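Local coordinates for Pli0006 protein (Listeria innocua, PDB 3OP9), which probably binds DNA as a plasmid-encoded transcriptional regulator of the XRE helix-turn-helix family, at residues Ala40-Met43 with Lys48-Ile51. Sequence-based numbering, arbitrary orientation.
Sequences AYYM and KPDI
In the helix-turn-helix domain of this XRE-family protein, the loop that leaves helix 36-44 passes alongside its end on the way to helix 51-61, and the ring of Tyr42 meets Pro49 there. The phenol passes obliquely across the Lys48-Pro49 peptide and the proline ring. Its CE1 comes to 3.6 Å from Pro49 N. Further along the ring, Tyr42 CZ sits 3.7 Å from Pro49 CB. The hydroxyl meets the same carbon, Tyr42 OH lying 3.7 Å from Pro49 CB. Pro49 CD stands over one face of the aromatic ring, 4.1 Å from Tyr42 CE1. Proline suits this place because its nitrogen carries no hydrogen and is closed into a ring, leaving an apolar surface for the tyrosine to cover. Tyr42 can span the gap because CG stands anti to its own carbonyl carbon (chi1 -72°), which carries the long, flat ring out from the helix toward the loop. The nearest pair of CA atoms, those of Tyr42 and Lys48, are 5.6 Å apart.

Helices 25-32 and 36-44 form the helix-turn-helix inside a bundle of five helices (10-21 to 65-69), and by family analogy helix 36-44 is probably the recognition helix. The pair joins several of these helices: Tyr42 also packs on Leu14 and Leu32, whereas Pro49 touches Phe10 and Leu54. Lys48 gives mainly backbone to the contact; its CB points away, and its side chain runs past His8 to the second subunit, where it packs on Ile51 and NZ makes a long, weak ion pair with Glu52 OE2. One residue beyond the proline, Asp50 is the N-cap of helix 51-61; its carboxylate reaches the first turn, where OD1 accepts a hydrogen bond from Lys53 N.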
ATOM      1  N   ALA A  40      18.318  -4.611 -24.849  1.00 34.59           N
ATOM      2  CA  ALA A  40      17.499  -5.329 -25.821  1.00 39.61           C
ATOM      3  C   ALA A  40      17.097  -6.676 -25.256  1.00 40.00           C
ATOM      4  O   ALA A  40      15.945  -7.095 -25.390  1.00 41.19           O
ATOM      5  CB  ALA A  40      18.256  -5.519 -27.161  1.00 41.82           C
ATOM      6  N   TYR A  41      18.040  -7.370 -24.628  1.00 32.29           N
ATOM      7  CA  TYR A  41      17.713  -8.668 -24.048  1.00 36.20           C
ATOM      8  C   TYR A  41      16.796  -8.562 -22.823  1.00 35.71           C
ATOM      9  O   TYR A  41      16.018  -9.461 -22.587  1.00 38.37           O
ATOM     10  CB  TYR A  41      18.959  -9.432 -23.672  1.00 35.13           C
ATOM     11  CG  TYR A  41      19.862  -9.731 -24.862  1.00 36.62           C
ATOM     12  CD1 TYR A  41      19.341  -9.915 -26.154  1.00 41.40           C
ATOM     13  CD2 TYR A  41      21.221  -9.822 -24.692  1.00 36.16           C
ATOM     14  CE1 TYR A  41      20.193 -10.188 -27.243  1.00 45.01           C
ATOM     15  CE2 TYR A  41      22.087 -10.101 -25.768  1.00 41.33           C
ATOM     16  CZ  TYR A  41      21.564 -10.278 -27.030  1.00 48.18           C
ATOM     17  OH  TYR A  41      22.434 -10.541 -28.067  1.00 59.84           O
ATOM     18  N   TYR A  42      16.901  -7.491 -22.039  1.00 36.42           N
ATOM     19  CA  TYR A  42      15.917  -7.263 -20.968  1.00 31.39           C
ATOM     20  C   TYR A  42      14.516  -7.214 -21.527  1.00 38.04           C
ATOM     21  O   TYR A  42      13.586  -7.781 -20.940  1.00 43.22           O
ATOM     22  CB  TYR A  42      16.135  -5.925 -20.271  1.00 30.32           C
ATOM     23  CG  TYR A  42      17.343  -5.830 -19.384  1.00 33.11           C
ATOM     24  CD1 TYR A  42      18.023  -6.961 -18.947  1.00 39.24           C
ATOM     25  CD2 TYR A  42      17.810  -4.591 -18.992  1.00 42.24           C
ATOM     26  CE1 TYR A  42      19.159  -6.838 -18.122  1.00 39.32           C
ATOM     27  CE2 TYR A  42      18.920  -4.459 -18.190  1.00 43.03           C
ATOM     28  CZ  TYR A  42      19.591  -5.575 -17.754  1.00 42.72           C
ATOM     29  OH  TYR A  42      20.692  -5.377 -16.937  1.00 42.68           O
HETATM   30  N   MSE A  43      14.370  -6.492 -22.640  0.50 36.20           N
HETATM   31  CA  MSE A  43      13.058  -6.205 -23.234  0.50 40.17           C
HETATM   32  C   MSE A  43      12.430  -7.447 -23.836  0.50 40.12           C
HETATM   33  O   MSE A  43      11.214  -7.571 -23.866  0.50 41.22           O
HETATM   34  CB  MSE A  43      13.164  -5.137 -24.329  0.50 45.18           C
HETATM   35  CG  MSE A  43      13.782  -3.819 -23.895  0.50 51.23           C
HETATM   36 SE   MSE A  43      12.542  -2.504 -23.122  0.50 39.44          SE
HETATM   37  CE  MSE A  43      13.899  -1.261 -22.463  0.50 38.06           C
ATOM     38  N   LYS A  48      17.723 -11.105 -17.478  1.00 52.43           N
ATOM     39  CA  LYS A  48      17.112 -10.269 -16.431  1.00 56.66           C
ATOM     40  C   LYS A  48      18.163  -9.520 -15.631  1.00 50.44           C
ATOM     41  O   LYS A  48      19.269 -10.010 -15.463  1.00 43.15           O
ATOM     42  CB  LYS A  48      16.296 -11.123 -15.461  1.00 63.69           C
ATOM     43  CG  LYS A  48      15.031 -11.745 -16.051  1.00 70.05           C
ATOM     44  CD  LYS A  48      15.126 -13.262 -16.044  1.00 73.64           C
ATOM     45  CE  LYS A  48      13.756 -13.909 -15.958  1.00 78.33           C
ATOM     46  NZ  LYS A  48      13.100 -14.055 -17.285  1.00 78.97           N
ATOM     47  N   PRO A  49      17.813  -8.330 -15.117  1.00 62.43           N
ATOM     48  CA  PRO A  49      18.773  -7.506 -14.373  1.00 55.79           C
ATOM     49  C   PRO A  49      18.926  -7.986 -12.942  1.00 46.48           C
ATOM     50  O   PRO A  49      18.052  -8.678 -12.419  1.00 45.35           O
ATOM     51  CB  PRO A  49      18.123  -6.120 -14.391  1.00 59.49           C
ATOM     52  CG  PRO A  49      16.648  -6.429 -14.359  1.00 60.77           C
ATOM     53  CD  PRO A  49      16.464  -7.732 -15.117  1.00 60.86           C
ATOM     54  N   ASP A  50      20.038  -7.635 -12.304  1.00 38.28           N
ATOM     55  CA  ASP A  50      20.211  -7.968 -10.900  1.00 41.09           C
ATOM     56  C   ASP A  50      19.525  -6.888 -10.083  1.00 36.54           C
ATOM     57  O   ASP A  50      19.085  -5.883 -10.635  1.00 34.88           O
ATOM     58  CB  ASP A  50      21.695  -8.105 -10.521  1.00 55.38           C
ATOM     59  CG  ASP A  50      22.499  -6.840 -10.788  1.00 68.56           C
ATOM     60  OD1 ASP A  50      21.912  -5.745 -10.856  1.00 58.61           O
ATOM     61  OD2 ASP A  50      23.737  -6.938 -10.915  1.00 81.43           O
ATOM     62  N   ILE A  51      19.457  -7.093  -8.775  1.00 30.00           N
ATOM     63  CA  ILE A  51      18.727  -6.214  -7.883  1.00 30.25           C
ATOM     64  C   ILE A  51      19.167  -4.755  -8.022  1.00 29.75           C
ATOM     65  O   ILE A  51      18.346  -3.839  -7.918  1.00 26.32           O
ATOM     66  CB  ILE A  51      18.920  -6.645  -6.423  1.00 39.51           C
ATOM     67  CG1 ILE A  51      18.063  -5.786  -5.491  1.00 49.75           C
ATOM     68  CG2 ILE A  51      20.372  -6.510  -6.015  1.00 37.14           C
ATOM     69  CD1 ILE A  51      18.381  -5.983  -4.017  1.00 57.69           C
TER